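Local coordinates for protein dihydroorotase (Agrobacterium tumefaciens, PDB 2OGJ) that hydrolyses the acetyl ester of (R)-mandelate in vitro, as a binuclear zinc TIM-barrel esterase of the amidohydrolase superfamily, at residues His79-Pro91 against Gly116-Ile129. Numbering follows the deposited sequence.
Sequences HIWHGGTDISIRP and GFREYIIEPSRERI. With ZN (zinc ion), chain G.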
loop_
_atom_site.group_PDB
_atom_site.type_symbol
_atom_site.label_atom_id
_atom_site.label_comp_id
_atom_site.label_asym_id
_atom_site.label_seq_id
_atom_site.Cartn_x
_atom_site.Cartn_y
_atom_site.Cartn_z
ATOM N N HIS A 79 2.815 24.061 19.734
ATOM C CA HIS A 79 2.040 22.837 19.834
ATOM C C HIS A 79 1.611 22.704 21.279
ATOM O O HIS A 79 2.357 22.220 22.133
ATOM C CB HIS A 79 2.884 21.657 19.363
ATOM C CG HIS A 79 3.250 21.746 17.915
ATOM N ND1 HIS A 79 2.345 21.504 16.906
ATOM C CD2 HIS A 79 4.390 22.147 17.304
ATOM C CE1 HIS A 79 2.907 21.754 15.740
ATOM N NE2 HIS A 79 4.150 22.149 15.952
ATOM N N ILE A 80 0.387 23.153 21.526
ATOM C CA ILE A 80 -0.183 23.171 22.848
ATOM C C ILE A 80 -1.398 22.256 23.039
ATOM O O ILE A 80 -2.267 22.525 23.882
ATOM C CB ILE A 80 -0.537 24.618 23.212
ATOM C CG1 ILE A 80 -1.316 25.258 22.061
ATOM C CG2 ILE A 80 0.756 25.422 23.490
ATOM C CD1 ILE A 80 -1.610 26.731 22.304
ATOM N N TRP A 81 -1.453 21.172 22.267
ATOM C CA TRP A 81 -2.544 20.215 22.403
ATOM C C TRP A 81 -2.054 19.218 23.458
ATOM O O TRP A 81 -1.952 18.018 23.188
ATOM C CB TRP A 81 -2.786 19.503 21.067
ATOM C CG TRP A 81 -4.139 18.825 20.913
ATOM C CD1 TRP A 81 -4.711 18.402 19.741
ATOM C CD2 TRP A 81 -5.051 18.442 21.957
ATOM N NE1 TRP A 81 -5.909 17.775 19.989
ATOM C CE2 TRP A 81 -6.141 17.783 21.340
ATOM C CE3 TRP A 81 -5.052 18.586 23.352
ATOM C CZ2 TRP A 81 -7.217 17.269 22.070
ATOM C CZ3 TRP A 81 -6.126 18.075 24.079
ATOM C CH2 TRP A 81 -7.191 17.425 23.433
ATOM N N HIS A 82 -1.721 19.745 24.642
ATOM C CA HIS A 82 -1.219 18.974 25.781
ATOM C C HIS A 82 -2.191 17.855 26.158
ATOM O O HIS A 82 -3.399 18.063 26.252
ATOM C CB HIS A 82 -1.018 19.903 26.968
ATOM C CG HIS A 82 -0.721 19.185 28.246
ATOM N ND1 HIS A 82 0.546 18.765 28.586
ATOM C CD2 HIS A 82 -1.544 18.745 29.228
ATOM C CE1 HIS A 82 0.491 18.092 29.723
ATOM N NE2 HIS A 82 -0.765 18.064 30.131
ATOM N N GLY A 83 -1.653 16.666 26.379
ATOM C CA GLY A 83 -2.495 15.535 26.708
ATOM C C GLY A 83 -3.149 14.913 25.479
ATOM O O GLY A 83 -3.113 13.695 25.323
ATOM N N GLY A 84 -3.750 15.736 24.614
ATOM C CA GLY A 84 -4.403 15.229 23.409
ATOM C C GLY A 84 -3.435 14.583 22.435
ATOM O O GLY A 84 -3.737 13.587 21.779
ATOM N N THR A 85 -2.255 15.167 22.340
ATOM C CA THR A 85 -1.210 14.648 21.482
ATOM C C THR A 85 -0.048 14.346 22.404
ATOM O O THR A 85 -0.055 14.750 23.561
ATOM C CB THR A 85 -0.726 15.691 20.480
ATOM O OG1 THR A 85 -0.072 16.746 21.194
ATOM C CG2 THR A 85 -1.904 16.243 19.653
ATOM N N ASP A 86 0.959 13.660 21.891
ATOM C CA ASP A 86 2.120 13.301 22.686
ATOM C C ASP A 86 3.224 14.360 22.729
ATOM O O ASP A 86 3.901 14.539 23.746
ATOM C CB ASP A 86 2.701 11.999 22.131
ATOM C CG ASP A 86 3.348 12.171 20.732
ATOM O OD1 ASP A 86 2.911 13.016 19.907
ATOM O OD2 ASP A 86 4.306 11.424 20.440
ATOM N N ILE A 87 3.384 15.059 21.611
ATOM C CA ILE A 87 4.437 16.052 21.414
ATOM C C ILE A 87 4.231 17.460 21.975
ATOM O O ILE A 87 5.195 18.191 22.161
ATOM C CB ILE A 87 4.760 16.156 19.878
ATOM C CG1 ILE A 87 6.182 16.661 19.688
ATOM C CG2 ILE A 87 3.791 17.107 19.177
ATOM C CD1 ILE A 87 7.203 15.832 20.424
ATOM N N SER A 88 2.980 17.821 22.245
ATOM C CA SER A 88 2.611 19.146 22.750
ATOM C C SER A 88 3.013 19.465 24.173
ATOM O O SER A 88 3.186 18.578 24.998
ATOM C CB SER A 88 1.100 19.351 22.668
ATOM O OG SER A 88 0.636 19.347 21.338
ATOM N N ILE A 89 3.135 20.762 24.448
ATOM C CA ILE A 89 3.473 21.274 25.770
ATOM C C ILE A 89 2.228 22.007 26.249
ATOM O O ILE A 89 1.202 21.991 25.577
ATOM C CB ILE A 89 4.678 22.257 25.724
ATOM C CG1 ILE A 89 4.458 23.333 24.666
ATOM C CG2 ILE A 89 5.955 21.499 25.437
ATOM C CD1 ILE A 89 5.614 24.311 24.555
ATOM N N ARG A 90 2.298 22.645 27.406
ATOM C CA ARG A 90 1.130 23.366 27.926
ATOM C C ARG A 90 1.189 24.830 27.504
ATOM O O ARG A 90 2.263 25.349 27.227
ATOM C CB ARG A 90 1.105 23.292 29.461
ATOM C CG ARG A 90 1.093 21.870 30.043
ATOM C CD ARG A 90 1.215 21.952 31.555
ATOM N NE ARG A 90 1.463 20.658 32.192
ATOM C CZ ARG A 90 0.515 19.828 32.633
ATOM N NH1 ARG A 90 -0.783 20.143 32.517
ATOM N NH2 ARG A 90 0.868 18.674 33.191
ATOM N N PRO A 91 0.033 25.508 27.403
ATOM C CA PRO A 91 0.154 26.911 27.013
ATOM C C PRO A 91 0.840 27.734 28.106
ATOM O O PRO A 91 1.477 28.744 27.824
ATOM C CB PRO A 91 -1.289 27.336 26.748
ATOM C CG PRO A 91 -2.106 26.306 27.429
ATOM C CD PRO A 91 -1.352 25.043 27.231
ATOM N N GLY A 116 -11.770 18.549 21.480
ATOM C CA GLY A 116 -11.006 18.287 22.681
ATOM C C GLY A 116 -10.045 19.435 22.918
ATOM O O GLY A 116 -9.868 19.884 24.047
ATOM N N PHE A 117 -9.424 19.925 21.856
ATOM C CA PHE A 117 -8.497 21.028 21.976
ATOM C C PHE A 117 -9.236 22.256 22.496
ATOM O O PHE A 117 -8.762 22.935 23.396
ATOM C CB PHE A 117 -7.882 21.338 20.612
ATOM C CG PHE A 117 -6.841 22.432 20.637
ATOM C CD1 PHE A 117 -5.575 22.190 21.153
ATOM C CD2 PHE A 117 -7.121 23.694 20.132
ATOM C CE1 PHE A 117 -4.603 23.180 21.168
ATOM C CE2 PHE A 117 -6.135 24.702 20.147
ATOM C CZ PHE A 117 -4.884 24.435 20.665
ATOM N N ARG A 118 -10.410 22.530 21.943
ATOM C CA ARG A 118 -11.191 23.693 22.354
ATOM C C ARG A 118 -11.552 23.691 23.838
ATOM O O ARG A 118 -11.389 24.692 24.535
ATOM C CB ARG A 118 -12.478 23.769 21.523
ATOM C CG ARG A 118 -13.280 25.060 21.726
ATOM C CD ARG A 118 -14.667 25.006 21.110
ATOM N NE ARG A 118 -15.427 23.889 21.655
ATOM C CZ ARG A 118 -15.943 22.913 20.914
ATOM N NH1 ARG A 118 -15.786 22.922 19.593
ATOM N NH2 ARG A 118 -16.594 21.916 21.491
ATOM N N GLU A 119 -12.039 22.547 24.307
ATOM C CA GLU A 119 -12.466 22.417 25.686
ATOM C C GLU A 119 -11.349 22.370 26.706
ATOM O O GLU A 119 -11.462 22.999 27.748
ATOM C CB GLU A 119 -13.341 21.178 25.854
ATOM C CG GLU A 119 -14.090 21.147 27.174
ATOM C CD GLU A 119 -14.837 19.845 27.407
ATOM O OE1 GLU A 119 -15.704 19.476 26.571
ATOM O OE2 GLU A 119 -14.556 19.194 28.439
ATOM N N TYR A 120 -10.279 21.625 26.426
ATOM C CA TYR A 120 -9.164 21.522 27.377
ATOM C C TYR A 120 -8.112 22.598 27.257
ATOM O O TYR A 120 -7.538 22.996 28.262
ATOM C CB TYR A 120 -8.436 20.183 27.273
ATOM C CG TYR A 120 -9.289 18.982 27.506
ATOM C CD1 TYR A 120 -10.087 18.882 28.649
ATOM C CD2 TYR A 120 -9.309 17.937 26.583
ATOM C CE1 TYR A 120 -10.889 17.772 28.869
ATOM C CE2 TYR A 120 -10.108 16.817 26.789
ATOM C CZ TYR A 120 -10.900 16.742 27.936
ATOM O OH TYR A 120 -11.711 15.648 28.143
ATOM N N ILE A 121 -7.836 23.063 26.045
ATOM C CA ILE A 121 -6.795 24.076 25.880
ATOM C C ILE A 121 -7.266 25.511 25.660
ATOM O O ILE A 121 -6.838 26.416 26.369
ATOM C CB ILE A 121 -5.833 23.698 24.733
ATOM C CG1 ILE A 121 -5.364 22.254 24.917
ATOM C CG2 ILE A 121 -4.649 24.649 24.712
ATOM C CD1 ILE A 121 -4.740 21.968 26.277
ATOM N N ILE A 122 -8.142 25.722 24.685
ATOM C CA ILE A 122 -8.614 27.068 24.387
ATOM C C ILE A 122 -9.436 27.738 25.469
ATOM O O ILE A 122 -8.995 28.718 26.048
ATOM C CB ILE A 122 -9.448 27.115 23.078
ATOM C CG1 ILE A 122 -8.608 26.666 21.880
ATOM C CG2 ILE A 122 -9.907 28.528 22.813
ATOM C CD1 ILE A 122 -9.390 26.606 20.600
ATOM N N GLU A 123 -10.625 27.217 25.738
ATOM C CA GLU A 123 -11.535 27.824 26.716
ATOM C C GLU A 123 -10.978 28.146 28.104
ATOM O O GLU A 123 -11.200 29.242 28.623
ATOM C CB GLU A 123 -12.802 26.967 26.827
ATOM C CG GLU A 123 -13.583 26.891 25.495
ATOM C CD GLU A 123 -14.595 25.735 25.419
ATOM O OE1 GLU A 123 -14.585 24.854 26.306
ATOM O OE2 GLU A 123 -15.395 25.692 24.456
ATOM N N PRO A 124 -10.237 27.210 28.718
ATOM C CA PRO A 124 -9.691 27.493 30.046
ATOM C C PRO A 124 -8.433 28.365 30.108
ATOM O O PRO A 124 -8.037 28.776 31.196
ATOM C CB PRO A 124 -9.443 26.094 30.616
ATOM C CG PRO A 124 -9.048 25.317 29.420
ATOM C CD PRO A 124 -10.063 25.783 28.386
ATOM N N SER A 125 -7.807 28.660 28.972
ATOM C CA SER A 125 -6.576 29.459 28.974
ATOM C C SER A 125 -6.776 30.965 29.110
ATOM O O SER A 125 -7.777 31.508 28.623
ATOM C CB SER A 125 -5.770 29.197 27.701
ATOM O OG SER A 125 -5.051 27.979 27.769
ATOM N N ARG A 126 -5.822 31.648 29.750
ATOM C CA ARG A 126 -5.950 33.095 29.877
ATOM C C ARG A 126 -5.476 33.822 28.628
ATOM O O ARG A 126 -5.840 34.975 28.414
ATOM C CB ARG A 126 -5.252 33.666 31.141
ATOM C CG ARG A 126 -3.905 33.111 31.591
ATOM C CD ARG A 126 -3.315 34.099 32.611
ATOM N NE ARG A 126 -2.276 33.612 33.533
ATOM C CZ ARG A 126 -1.339 32.713 33.235
ATOM N NH1 ARG A 126 -1.281 32.150 32.025
ATOM N NH2 ARG A 126 -0.427 32.400 34.147
ATOM N N GLU A 127 -4.693 33.141 27.794
ATOM C CA GLU A 127 -4.197 33.736 26.557
ATOM C C GLU A 127 -5.187 33.543 25.419
ATOM O O GLU A 127 -6.161 32.808 25.551
ATOM C CB GLU A 127 -2.864 33.111 26.153
ATOM C CG GLU A 127 -1.823 33.167 27.255
ATOM C CD GLU A 127 -1.830 31.931 28.145
ATOM O OE1 GLU A 127 -2.888 31.258 28.244
ATOM O OE2 GLU A 127 -0.776 31.644 28.758
ATOM N N ARG A 128 -4.941 34.220 24.305
ATOM C CA ARG A 128 -5.803 34.078 23.149
ATOM C C ARG A 128 -5.219 32.871 22.441
ATOM O O ARG A 128 -4.024 32.841 22.122
ATOM C CB ARG A 128 -5.713 35.297 22.233
ATOM C CG ARG A 128 -6.628 35.237 21.016
ATOM C CD ARG A 128 -6.289 36.344 20.042
ATOM N NE ARG A 128 -6.067 37.597 20.760
ATOM C CZ ARG A 128 -7.028 38.437 21.127
ATOM N NH1 ARG A 128 -8.297 38.173 20.834
ATOM N NH2 ARG A 128 -6.716 39.527 21.812
ATOM N N ILE A 129 -6.049 31.867 22.210
ATOM C CA ILE A 129 -5.575 30.675 21.550
ATOM C C ILE A 129 -6.381 30.336 20.299
ATOM O O ILE A 129 -7.597 30.090 20.336
ATOM C CB ILE A 129 -5.538 29.530 22.560
ATOM C CG1 ILE A 129 -4.527 29.892 23.651
ATOM C CG2 ILE A 129 -5.184 28.224 21.881
ATOM C CD1 ILE A 129 -4.525 28.967 24.797
HETATM ZN ZN ZN G . 5.477 22.326 14.208
#
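Phe117 turns an edge to one face of the Trp81 indole: Phe117 CD1 lies 3.7 Å from Trp81 CG, and the planes meet at 71°, an edge-to-face pair. Phe117 CB adds a CH-pi contact 4.1 Å from the centroid of the five-membered ring. A chi1 of -161° swings Trp81 CG away from the backbone N, and the indole reaches across the start of residues 116-122, bringing CH2 to 3.5 Å from Gly116 C and edge to edge with Tyr120. Gly116, having no side chain, lets the six-membered ring lie against its backbone; Gly84 CA lies above the rim of the opposite face of the indole, 3.2 Å from the plane.

Beside this pair, branched Ile121 wraps three carbons round the carbonyl of Ile80, with CG1 and CG2 both 3.3 Å from Ile80 O. Its CG2 also meets the Pro91 ring, and Ile80 CD1 reaches tip to tip toward Ile129 CG2 (3.9 Å). Ser125 OG, touching Pro91 CG, spends its proton on Ile121 O, in the carbonyl plane, which ties the type I turn 122-125 back to Ile121.

Further out, Trp81 NE1 bonds Asn113, and His82 NE2 hydrogen-bonds Glu119 of the second subunit. The loop starts at His79, which binds one zinc with His77, Asp291 and carboxylated Lys175; it follows strand 77-78 and packs on helix 114-122 and strand 128-132, while Ile80 and Pro91 also rest on Leu103 of the neighbouring parallel strand 100-106.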